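Local structure of oxidoreductase, zinc-binding dehydrogenase family (Myxococcus xanthus, 5K1S) at residues G78-A82 against A161-C166; V51-V56 against R354-P359; A102-R106 against A308-L314; C166-A171 against G195-S200; H59-N63 against F129-E133. The protein is a zinc-binding medium-chain reductase involved in an alternative route to isovaleryl coenzyme A, probably working as an NADP-dependent oxidoreductase. One frame throughout, in Å; residues are numbered along the deposited sequence. Where two conformers were deposited one is given.

Interaction 1 of 5, residues G78-A82 against A161-C166; sequences GHEAA and AATVCC. With ZN (zinc ion), chain F.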
# COMPACT_ATOMS: atom_id res chain seq x y z
N GLY A 78 10.90 -4.81 -28.07
CA GLY A 78 10.70 -3.38 -27.94
C GLY A 78 9.26 -3.00 -27.66
O GLY A 78 8.36 -3.38 -28.41
N HIS A 79 9.04 -2.24 -26.59
CA HIS A 79 7.71 -1.78 -26.22
C HIS A 79 7.60 -0.27 -26.14
O HIS A 79 6.54 0.24 -25.76
CB HIS A 79 7.30 -2.39 -24.87
CG HIS A 79 8.14 -1.94 -23.72
ND1 HIS A 79 9.00 -2.79 -23.05
CD2 HIS A 79 8.26 -0.74 -23.11
CE1 HIS A 79 9.60 -2.13 -22.08
NE2 HIS A 79 9.17 -0.88 -22.10
N GLU A 80 8.65 0.47 -26.49
CA GLU A 80 8.71 1.91 -26.29
C GLU A 80 8.85 2.61 -27.63
O GLU A 80 9.81 3.36 -27.85
CB GLU A 80 9.87 2.25 -25.35
CG GLU A 80 9.59 3.39 -24.38
CD GLU A 80 10.71 3.56 -23.37
OE1 GLU A 80 11.66 2.74 -23.38
OE2 GLU A 80 10.65 4.50 -22.55
N ALA A 81 7.89 2.39 -28.53
CA ALA A 81 8.00 2.81 -29.91
C ALA A 81 7.13 4.03 -30.17
O ALA A 81 6.02 4.15 -29.63
CB ALA A 81 7.59 1.68 -30.86
N ALA A 82 7.63 4.93 -31.01
CA ALA A 82 6.90 6.11 -31.46
C ALA A 82 6.99 6.16 -32.98
O ALA A 82 8.08 6.04 -33.54
CB ALA A 82 7.47 7.39 -30.85
N ALA A 161 9.94 11.29 -27.73
CA ALA A 161 8.66 10.63 -27.53
C ALA A 161 8.82 9.14 -27.30
O ALA A 161 8.02 8.53 -26.58
CB ALA A 161 7.75 10.89 -28.73
N ALA A 162 9.84 8.52 -27.91
CA ALA A 162 10.04 7.08 -27.80
C ALA A 162 10.57 6.65 -26.44
O ALA A 162 10.84 5.46 -26.26
CB ALA A 162 11.00 6.61 -28.89
N THR A 163 10.74 7.57 -25.48
CA THR A 163 11.21 7.22 -24.15
C THR A 163 10.31 7.79 -23.06
O THR A 163 10.72 7.87 -21.90
CB THR A 163 12.65 7.71 -23.94
OG1 THR A 163 12.70 9.13 -24.07
CG2 THR A 163 13.59 7.07 -24.96
N VAL A 164 9.08 8.16 -23.41
CA VAL A 164 8.19 8.82 -22.46
C VAL A 164 7.44 7.79 -21.62
O VAL A 164 7.25 7.99 -20.41
CB VAL A 164 7.21 9.75 -23.22
CG1 VAL A 164 6.23 10.40 -22.26
CG2 VAL A 164 7.99 10.80 -23.98
N CYS A 165 7.01 6.69 -22.23
CA CYS A 165 6.12 5.75 -21.55
C CYS A 165 6.77 5.19 -20.29
O CYS A 165 6.17 5.21 -19.21
CB CYS A 165 5.72 4.62 -22.49
SG CYS A 165 4.35 3.61 -21.89
N CYS A 166 8.00 4.70 -20.41
CA CYS A 166 8.67 4.03 -19.30
C CYS A 166 9.36 4.99 -18.34
O CYS A 166 10.08 4.53 -17.45
CB CYS A 166 9.69 3.02 -19.84
SG CYS A 166 8.95 1.79 -20.91
ZN ZN F . 9.89 -0.26 -20.32

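Interaction 2 of 5, residues V51-V56 against R354-P359; sequences VHACGV and RLVLVP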
# COMPACT_ATOMS: atom_id res chain seq x y z
N VAL A 51 7.61 3.10 -37.64
CA VAL A 51 8.38 3.39 -36.43
C VAL A 51 9.52 4.33 -36.78
O VAL A 51 10.37 4.02 -37.62
CB VAL A 51 8.90 2.09 -35.80
CG1 VAL A 51 9.59 2.40 -34.47
CG2 VAL A 51 7.77 1.09 -35.60
N HIS A 52 9.53 5.50 -36.14
CA HIS A 52 10.64 6.44 -36.27
C HIS A 52 11.66 6.29 -35.15
O HIS A 52 12.81 6.71 -35.33
CB HIS A 52 10.12 7.88 -36.27
CG HIS A 52 9.41 8.26 -37.54
ND1 HIS A 52 10.06 8.79 -38.62
CD2 HIS A 52 8.10 8.18 -37.88
CE1 HIS A 52 9.19 9.03 -39.59
NE2 HIS A 52 7.99 8.67 -39.16
N ALA A 53 11.28 5.70 -34.02
CA ALA A 53 12.19 5.52 -32.90
C ALA A 53 11.58 4.52 -31.94
O ALA A 53 10.36 4.41 -31.83
CB ALA A 53 12.47 6.85 -32.20
N CYS A 54 12.45 3.78 -31.24
CA CYS A 54 12.01 2.86 -30.20
C CYS A 54 13.00 2.92 -29.05
O CYS A 54 14.19 2.65 -29.23
CB CYS A 54 11.91 1.42 -30.73
SG CYS A 54 11.32 0.26 -29.47
N GLY A 55 12.50 3.27 -27.87
CA GLY A 55 13.35 3.35 -26.71
C GLY A 55 13.84 1.98 -26.27
O GLY A 55 13.14 0.97 -26.37
N VAL A 56 15.07 1.95 -25.77
CA VAL A 56 15.67 0.74 -25.23
C VAL A 56 15.44 0.74 -23.73
O VAL A 56 15.97 1.59 -23.01
CB VAL A 56 17.17 0.65 -25.56
CG1 VAL A 56 17.76 -0.65 -25.02
CG2 VAL A 56 17.39 0.76 -27.06
N ARG A 354 18.65 7.77 -21.40
CA ARG A 354 17.82 6.87 -22.19
C ARG A 354 18.43 6.69 -23.57
O ARG A 354 18.85 7.67 -24.21
CB ARG A 354 16.39 7.40 -22.30
CG ARG A 354 15.48 6.96 -21.17
CD ARG A 354 15.15 5.47 -21.27
NE ARG A 354 14.33 4.99 -20.16
CZ ARG A 354 14.80 4.48 -19.03
NH1 ARG A 354 16.11 4.37 -18.83
NH2 ARG A 354 13.96 4.08 -18.08
N LEU A 355 18.49 5.44 -24.02
CA LEU A 355 18.95 5.11 -25.36
C LEU A 355 17.75 4.93 -26.29
O LEU A 355 16.67 4.53 -25.86
CB LEU A 355 19.79 3.83 -25.35
CG LEU A 355 21.07 3.89 -24.51
CD1 LEU A 355 21.68 2.51 -24.39
CD2 LEU A 355 22.06 4.88 -25.10
N VAL A 356 17.97 5.22 -27.57
CA VAL A 356 16.90 5.17 -28.56
C VAL A 356 17.44 4.50 -29.82
O VAL A 356 18.54 4.82 -30.28
CB VAL A 356 16.37 6.58 -28.89
CG1 VAL A 356 15.30 6.51 -29.97
CG2 VAL A 356 15.82 7.25 -27.64
N LEU A 357 16.67 3.57 -30.37
CA LEU A 357 16.99 2.94 -31.64
C LEU A 357 16.18 3.62 -32.75
O LEU A 357 14.96 3.73 -32.65
CB LEU A 357 16.69 1.44 -31.61
CG LEU A 357 17.55 0.61 -30.65
CD1 LEU A 357 17.04 -0.83 -30.60
CD2 LEU A 357 19.01 0.65 -31.06
N VAL A 358 16.88 4.06 -33.79
CA VAL A 358 16.27 4.76 -34.92
C VAL A 358 16.30 3.81 -36.12
O VAL A 358 17.38 3.52 -36.65
CB VAL A 358 17.01 6.06 -35.23
CG1 VAL A 358 16.32 6.80 -36.37
CG2 VAL A 358 17.08 6.94 -33.99
N PRO A 359 15.16 3.29 -36.58
CA PRO A 359 15.17 2.43 -37.76
C PRO A 359 15.59 3.21 -38.99
O PRO A 359 15.39 4.44 -39.06
CB PRO A 359 13.72 1.94 -37.87
CG PRO A 359 13.12 2.19 -36.53
CD PRO A 359 13.81 3.40 -36.00

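Interaction 3 of 5, residues A102-R106 against A308-L314; sequences ATLQR and ATTQAEL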
# COMPACT_ATOMS: atom_id res chain seq x y z
N ALA A 102 2.39 6.62 -29.98
CA ALA A 102 3.44 5.99 -29.19
C ALA A 102 2.83 4.82 -28.43
O ALA A 102 1.77 4.97 -27.82
CB ALA A 102 4.08 6.98 -28.22
N THR A 103 3.50 3.68 -28.46
CA THR A 103 2.95 2.46 -27.89
C THR A 103 3.09 2.45 -26.37
O THR A 103 4.04 2.98 -25.80
CB THR A 103 3.65 1.23 -28.46
OG1 THR A 103 5.05 1.31 -28.21
CG2 THR A 103 3.40 1.11 -29.97
N LEU A 104 2.11 1.83 -25.71
CA LEU A 104 2.21 1.52 -24.29
C LEU A 104 3.13 0.32 -24.10
O LEU A 104 3.73 -0.20 -25.04
CB LEU A 104 0.82 1.23 -23.71
CG LEU A 104 -0.14 2.41 -23.54
CD1 LEU A 104 -1.53 1.89 -23.19
CD2 LEU A 104 0.35 3.35 -22.46
N GLN A 105 3.26 -0.12 -22.85
CA GLN A 105 4.02 -1.33 -22.56
C GLN A 105 3.18 -2.58 -22.83
O GLN A 105 3.63 -3.50 -23.52
CB GLN A 105 4.51 -1.31 -21.12
CG GLN A 105 5.46 -0.15 -20.81
CD GLN A 105 5.04 0.67 -19.60
OE1 GLN A 105 3.96 0.49 -19.06
NE2 GLN A 105 5.91 1.59 -19.19
N ARG A 106 1.96 -2.61 -22.30
CA ARG A 106 1.09 -3.77 -22.41
C ARG A 106 -0.31 -3.33 -22.81
O ARG A 106 -0.66 -2.15 -22.74
CB ARG A 106 1.02 -4.55 -21.08
CG ARG A 106 0.50 -3.72 -19.92
CD ARG A 106 0.39 -4.53 -18.64
NE ARG A 106 -0.66 -5.54 -18.70
CZ ARG A 106 -1.95 -5.29 -18.57
NH1 ARG A 106 -2.38 -4.05 -18.38
NH2 ARG A 106 -2.83 -6.28 -18.63
N ALA A 308 2.77 -0.32 -14.57
CA ALA A 308 2.38 -0.08 -15.95
C ALA A 308 1.85 1.33 -16.16
O ALA A 308 1.86 2.16 -15.25
CB ALA A 308 1.32 -1.10 -16.37
N THR A 309 1.38 1.62 -17.38
CA THR A 309 0.87 2.92 -17.75
C THR A 309 -0.39 2.74 -18.59
O THR A 309 -0.49 1.79 -19.37
CB THR A 309 1.92 3.73 -18.55
OG1 THR A 309 3.14 3.79 -17.81
CG2 THR A 309 1.42 5.14 -18.83
N THR A 310 -1.34 3.65 -18.42
CA THR A 310 -2.61 3.58 -19.13
C THR A 310 -2.57 4.48 -20.37
O THR A 310 -1.68 5.31 -20.55
CB THR A 310 -3.77 3.99 -18.23
OG1 THR A 310 -3.64 5.37 -17.87
CG2 THR A 310 -3.80 3.14 -16.97
N GLN A 311 -3.57 4.29 -21.23
CA GLN A 311 -3.66 5.08 -22.45
C GLN A 311 -3.82 6.56 -22.13
O GLN A 311 -3.27 7.42 -22.83
CB GLN A 311 -4.82 4.58 -23.30
CG GLN A 311 -4.80 5.05 -24.74
CD GLN A 311 -5.86 4.38 -25.59
OE1 GLN A 311 -6.98 4.13 -25.13
NE2 GLN A 311 -5.52 4.06 -26.84
N ALA A 312 -4.57 6.88 -21.07
CA ALA A 312 -4.75 8.28 -20.69
C ALA A 312 -3.47 8.86 -20.09
O ALA A 312 -3.11 10.00 -20.39
CB ALA A 312 -5.90 8.40 -19.70
N GLU A 313 -2.79 8.08 -19.25
CA GLU A 313 -1.57 8.58 -18.62
C GLU A 313 -0.48 8.86 -19.66
O GLU A 313 0.26 9.84 -19.54
CB GLU A 313 -1.07 7.57 -17.59
CG GLU A 313 -2.01 7.38 -16.41
CD GLU A 313 -1.80 6.06 -15.70
OE1 GLU A 313 -0.94 5.27 -16.15
OE2 GLU A 313 -2.50 5.81 -14.70
N LEU A 314 -0.37 8.00 -20.68
CA LEU A 314 0.62 8.23 -21.72
C LEU A 314 0.28 9.48 -22.53
O LEU A 314 1.17 10.28 -22.84
CB LEU A 314 0.73 7.01 -22.63
CG LEU A 314 1.71 7.15 -23.81
CD1 LEU A 314 3.11 7.49 -23.32
CD2 LEU A 314 1.73 5.89 -24.65
O HOH W 1 1.43 -0.10 -20.33

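Interaction 4 of 5, residues C166-A171 against G195-S200; sequences CTTGTA and GVGLSS. With ZN (zinc ion), chain F.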
# COMPACT_ATOMS: atom_id res chain seq x y z
N CYS A 166 8.00 4.70 -20.41
CA CYS A 166 8.67 4.03 -19.30
C CYS A 166 9.36 4.99 -18.34
O CYS A 166 10.08 4.53 -17.45
CB CYS A 166 9.69 3.02 -19.84
SG CYS A 166 8.95 1.79 -20.91
N THR A 167 9.15 6.29 -18.49
CA THR A 167 9.71 7.27 -17.56
C THR A 167 8.62 8.24 -17.11
O THR A 167 8.08 8.10 -16.01
CB THR A 167 10.87 8.02 -18.19
OG1 THR A 167 10.44 8.64 -19.41
CG2 THR A 167 12.02 7.07 -18.49
N THR A 168 8.29 9.21 -17.95
CA THR A 168 7.24 10.16 -17.61
C THR A 168 5.88 9.48 -17.55
O THR A 168 5.03 9.86 -16.73
CB THR A 168 7.21 11.30 -18.62
OG1 THR A 168 8.50 11.91 -18.71
CG2 THR A 168 6.19 12.36 -18.22
N GLY A 169 5.64 8.48 -18.40
CA GLY A 169 4.40 7.73 -18.31
C GLY A 169 4.24 7.05 -16.96
O GLY A 169 3.19 7.15 -16.32
N THR A 170 5.29 6.37 -16.50
CA THR A 170 5.26 5.76 -15.18
C THR A 170 5.14 6.81 -14.09
O THR A 170 4.46 6.60 -13.08
CB THR A 170 6.52 4.91 -14.97
OG1 THR A 170 6.62 3.94 -16.02
CG2 THR A 170 6.48 4.21 -13.62
N ALA A 171 5.80 7.96 -14.27
CA ALA A 171 5.73 9.02 -13.27
C ALA A 171 4.30 9.51 -13.07
O ALA A 171 3.86 9.70 -11.94
CB ALA A 171 6.64 10.18 -13.68
N GLY A 195 15.69 7.25 -14.93
CA GLY A 195 14.73 7.77 -15.88
C GLY A 195 13.38 8.07 -15.25
O GLY A 195 12.80 9.13 -15.48
N VAL A 196 12.88 7.13 -14.45
CA VAL A 196 11.62 7.36 -13.75
C VAL A 196 11.78 8.48 -12.72
O VAL A 196 10.90 9.33 -12.57
CB VAL A 196 11.13 6.06 -13.08
CG1 VAL A 196 9.86 6.31 -12.27
CG2 VAL A 196 10.88 4.99 -14.13
N GLY A 197 12.90 8.48 -12.00
CA GLY A 197 13.09 9.48 -10.96
C GLY A 197 13.09 10.89 -11.51
O GLY A 197 12.39 11.77 -11.00
N LEU A 198 13.87 11.13 -12.56
CA LEU A 198 13.95 12.47 -13.14
C LEU A 198 12.57 12.98 -13.54
O LEU A 198 12.23 14.14 -13.28
CB LEU A 198 14.89 12.47 -14.34
CG LEU A 198 16.37 12.26 -14.02
CD1 LEU A 198 17.18 12.08 -15.30
CD2 LEU A 198 16.93 13.42 -13.20
N SER A 199 11.76 12.13 -14.16
CA SER A 199 10.41 12.55 -14.53
C SER A 199 9.55 12.80 -13.30
O SER A 199 8.76 13.75 -13.27
CB SER A 199 9.76 11.49 -15.43
OG SER A 199 10.40 11.43 -16.69
N SER A 200 9.70 11.97 -12.27
CA SER A 200 8.93 12.16 -11.05
C SER A 200 9.30 13.47 -10.36
O SER A 200 8.43 14.22 -9.91
CB SER A 200 9.14 10.98 -10.10
OG SER A 200 8.73 9.77 -10.71
ZN ZN F . 9.89 -0.26 -20.32

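Interaction 5 of 5, residues H59-N63 against F129-E133; sequences HDVIN and FFGEE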
# COMPACT_ATOMS: atom_id res chain seq x y z
N HIS A 59 13.93 -3.72 -19.47
CA HIS A 59 12.96 -4.78 -19.70
C HIS A 59 13.30 -5.57 -20.96
O HIS A 59 13.16 -6.80 -20.99
CB HIS A 59 11.56 -4.15 -19.81
CG HIS A 59 10.44 -5.14 -19.88
ND1 HIS A 59 9.87 -5.70 -18.76
CD2 HIS A 59 9.78 -5.66 -20.94
CE1 HIS A 59 8.90 -6.52 -19.12
NE2 HIS A 59 8.82 -6.52 -20.44
N ASP A 60 13.77 -4.88 -22.00
CA ASP A 60 14.13 -5.55 -23.25
C ASP A 60 15.30 -6.51 -23.04
O ASP A 60 15.37 -7.56 -23.68
CB ASP A 60 14.48 -4.53 -24.32
CG ASP A 60 13.33 -3.60 -24.65
OD1 ASP A 60 12.16 -4.01 -24.47
OD2 ASP A 60 13.59 -2.46 -25.08
N VAL A 61 16.24 -6.14 -22.17
CA VAL A 61 17.35 -7.04 -21.85
C VAL A 61 16.83 -8.34 -21.27
O VAL A 61 17.17 -9.43 -21.73
CB VAL A 61 18.34 -6.35 -20.89
CG1 VAL A 61 19.45 -7.31 -20.47
CG2 VAL A 61 18.93 -5.10 -21.54
N ILE A 62 15.99 -8.23 -20.23
CA ILE A 62 15.41 -9.42 -19.61
C ILE A 62 14.69 -10.26 -20.66
O ILE A 62 14.85 -11.48 -20.73
CB ILE A 62 14.47 -9.02 -18.46
CG1 ILE A 62 15.20 -8.13 -17.45
CG2 ILE A 62 13.93 -10.26 -17.76
CD1 ILE A 62 14.28 -7.49 -16.43
N ASN A 63 13.91 -9.59 -21.51
CA ASN A 63 13.20 -10.29 -22.58
C ASN A 63 14.17 -11.03 -23.48
O ASN A 63 13.95 -12.20 -23.83
CB ASN A 63 12.38 -9.27 -23.38
CG ASN A 63 11.40 -9.93 -24.34
OD1 ASN A 63 11.10 -11.12 -24.23
ND2 ASN A 63 10.87 -9.14 -25.26
N PHE A 129 2.08 -7.82 -24.16
CA PHE A 129 3.10 -6.77 -24.16
C PHE A 129 3.63 -6.55 -25.57
O PHE A 129 3.69 -7.48 -26.38
CB PHE A 129 4.26 -7.14 -23.23
CG PHE A 129 4.06 -6.73 -21.80
CD1 PHE A 129 3.23 -7.46 -20.96
CD2 PHE A 129 4.73 -5.63 -21.28
CE1 PHE A 129 3.06 -7.08 -19.64
CE2 PHE A 129 4.56 -5.25 -19.96
CZ PHE A 129 3.73 -5.98 -19.14
N PHE A 130 4.00 -5.31 -25.86
CA PHE A 130 4.73 -5.03 -27.09
C PHE A 130 6.15 -5.56 -26.98
O PHE A 130 6.82 -5.37 -25.96
CB PHE A 130 4.73 -3.53 -27.38
CG PHE A 130 3.41 -3.00 -27.85
CD1 PHE A 130 2.46 -2.56 -26.94
CD2 PHE A 130 3.11 -2.95 -29.20
CE1 PHE A 130 1.24 -2.08 -27.37
CE2 PHE A 130 1.89 -2.47 -29.63
CZ PHE A 130 0.95 -2.03 -28.72
N GLY A 131 6.61 -6.23 -28.03
CA GLY A 131 7.91 -6.88 -27.99
C GLY A 131 7.90 -8.25 -27.37
O GLY A 131 8.97 -8.85 -27.20
N GLU A 132 6.72 -8.78 -27.03
CA GLU A 132 6.62 -10.12 -26.47
C GLU A 132 5.58 -10.93 -27.24
O GLU A 132 5.89 -11.50 -28.29
CB GLU A 132 6.27 -10.05 -24.98
CG GLU A 132 7.40 -9.45 -24.14
CD GLU A 132 6.96 -9.08 -22.74
OE1 GLU A 132 6.11 -9.79 -22.16
OE2 GLU A 132 7.47 -8.06 -22.22
N GLU A 133 4.33 -10.98 -26.76
CA GLU A 133 3.31 -11.74 -27.46
C GLU A 133 3.02 -11.15 -28.83
O GLU A 133 2.66 -11.89 -29.76
CB GLU A 133 2.03 -11.81 -26.63
CG GLU A 133 2.25 -12.20 -25.17
CD GLU A 133 1.01 -12.79 -24.53
OE1 GLU A 133 0.35 -13.64 -25.17
OE2 GLU A 133 0.68 -12.40 -23.39

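Interaction 1 of 5, residues G78-A82 against A161-C166
One of the two zinc sites of this reductase is built in part from His79 and Cys166, which bind the same zinc ion as neighbouring ligands. His79 NE2 binds the zinc ion at 2.0 Å, and Cys166 SG binds it at 2.3 Å; Cys57, from outside the two segments, is the third protein ligand. The sulfur comes to the imidazole from its edge: Cys166 SG lies 4.0 Å from the centroid of the His79 ring and 86° off the ring normal, an in-plane position set by the shared ion rather than by stacking. With CG placed between the backbone N and the carbonyl carbon (chi1 65°), the His79 ring swings closer to Cys166 than the direction of its CB would suggest.

Glu80 lies in the second shell, beside Cys166. Its chain runs extended beyond CG and carries OE2 alongside Cys166, where Cys166 N gives it a weak hydrogen bond of 3.4 Å. The same OE2 also lies beside Thr163, whose hydroxyl bonds to Gln328. Farther along the strand, Ala82 CB packs at 4.1 Å from Ala161 CB, and Ala162 CB adds a similar methyl contact. A Gly-His-Glu sequence whose histidine joins two cysteines distant in sequence, Cys57 and Cys166, on the zinc, with the glutamate beside it, is characteristic of the zinc site of medium-chain dehydrogenases and reductases.

Interaction 2 of 5, residues V51-V56 against R354-P359
Pro359 lies across the end of Val51 and the backbone of His52, and each carbon of its ring beyond CA has a neighbour there. CB is 4.0 Å from Val51 O; CG lies over the same oxygen and meets Val51 CG1 at 4.1 Å, the side chains crossing at about a right angle; CD rests 3.5 Å from His52 O. Without CG and CD, as in an alanine, the Val51 methyl and His52 O would probably lose their cover and the chain end be freer to turn.

Before the proline the segments pair as antiparallel strands, their directions 145° apart. Cys54 and Leu357 form a hydrogen-bonded pair: Cys54 N donates to Leu357 O at 2.9 Å, in the carbonyl plane, and Leu357 N returns one to Cys54 O. Val56 N reaches Leu355 O at 3.0 Å, from above the carbonyl plane. On the face shared by these residues, Val56 CG2 sits 3.6 Å from Leu357 CG; with CG1 anti to the backbone N (chi1 -178°), CG2 is left anti to the carbonyl carbon; helix 339-347 covers them. On the side of Asn159 and Thr163, Ala53 CB touches Val356 CG1 at 3.6 Å. His52 and Ala53 both face Ala82, a classic beta bulge where strand 46-56 turns a corner. Such a C-terminal strand, returning to pair within the N-terminal GroES-like fold, is typical of the catalytic domain of medium-chain reductases.

Interaction 3 of 5, residues A102-R106 against A308-L314
A water bridges Gln105, Arg106 and Thr309 with three hydrogen bonds. It donates to Gln105 OE1 and to Thr309 O, both at 2.9 Å, and accepts from Arg106 N at 3.2 Å. The Gln105 chain bends at chi2 and crosses Thr309 obliquely, its amide oxygen turned to the water.

Leu104 carries the apolar half of the contact. Its chi1 of -72° places CG beside the backbone N, and from there the two methyls spread over the start of the helix: CD2 lies 3.4 Å from Thr310 O and 3.6 Å from Leu314 CD2, while CD1 lies 3.7 Å from Gln311 N. The two leucines slide past each other in opposite directions. A serine in place of Leu104 would probably open a gap against Leu314 and strip the apolar cover from the first turn.

That turn is fixed by a capping box. Glu313 N donates to Thr310 OG1 at 3.2 Å, and Thr310 N donates to Glu313 OE1 at 2.8 Å, from above the carboxylate plane. The contact joins the end of strand 100-103 and the following loop to a capped helix after the last strand of the parallel sheet, the meeting of catalytic and Rossmann-type domains usual in this family.

Interaction 4 of 5, residues C166-A171 against G195-S200
Hydrogen bonding between the two helices rests on Thr168 and Ser199, whose OG1 and OG atoms are 2.8 Å apart; either could be the donor. A chi1 of -55° places the threonine oxygen beside its backbone N, where it meets the serine. Within helix 195-206, Ser200 OG folds back to Val196 O at 2.9 Å, from above the carbonyl plane, so that oxygen takes both the hydroxyl and Ser200 N.

The remaining contacts are van der Waals. Thr167 CB sits 3.5 Å from Gly195 O, and Gly195, without a side chain, lies against the Thr167 methyl; the Thr167 hydroxyl is engaged with Thr163 O. Val196 spreads its two methyls along one turn, CG2 being 3.4 Å from Cys166 O and CG1 4.2 Å from Thr170 CG2. Ala171 CB fits between Ser199 CB, at 3.8 Å, and Ser200 OG. With such small groups at the crossing, the axes come within 7.5 Å at an angle of -51°.

Helix 195-206 follows strand 186-190 of the parallel Rossmann-type sheet, whereas helix 165-178 carries the zinc ligand Cys166 in its first turn; Val326 of a loop covers Thr168 and Ser199.

Interaction 5 of 5, residues H59-N63 against F129-E133
His59 NE2 donates to Glu132 OE2 at 2.7 Å, a nearly straight bond with an N-H...O angle of 163°. The carboxylate oxygen lies in the plane of the imidazole at its edge and is met nearly along its own C-O axis, although the two side chains cross at about a right angle. One helical turn on, Asn63 ND2 donates to Gly131 O, also at 2.7 Å. This bond is more bent, 138° at the hydrogen; the carbonyl oxygen lies in the amide plane of Asn63, while the donor stands above the carbonyl plane. The other end of that amide, Asn63 OD1, bonds to Thr71, fixing which way the group faces.

Both acceptors belong to a type II beta turn running from Phe129 to Glu132, with Gly131 at its third position, where the positive phi suits glycine. The turn thus docks on helix 58-64 within the GroES-like fold, at a point where the His59 ring also meets the ring of the zinc ligand His79.

Packing is slighter. Asn63 ND2 is 3.7 Å from Glu132 CG, the amide and carboxylate planes being steeply inclined. The His59 and Phe129 rings are near parallel, their planes 21° apart, but slid so far that they barely overlap, with centroids separated by 5.7 Å.

Interactions 1 and 4 share Cys166 and so both include a ligand of the same zinc ion, their centres about 12 Å apart. Interaction 3 reaches that site through Gln105, whose NE2 lies 3.5 Å from Cys166 SG, and interaction 5 reaches it through His59, whose CB is 3.6 Å from His79 CE1. Interaction 2 joins interaction 1 within one sheet, Glu80 O and Gly55 N being 2.7 Å apart in a probable hydrogen bond. The same sheet continues into interaction 3, where Ala81 O and Thr103 N are 2.8 Å apart. Interactions 4 and 5 do not touch: their centres lie about 19 Å apart.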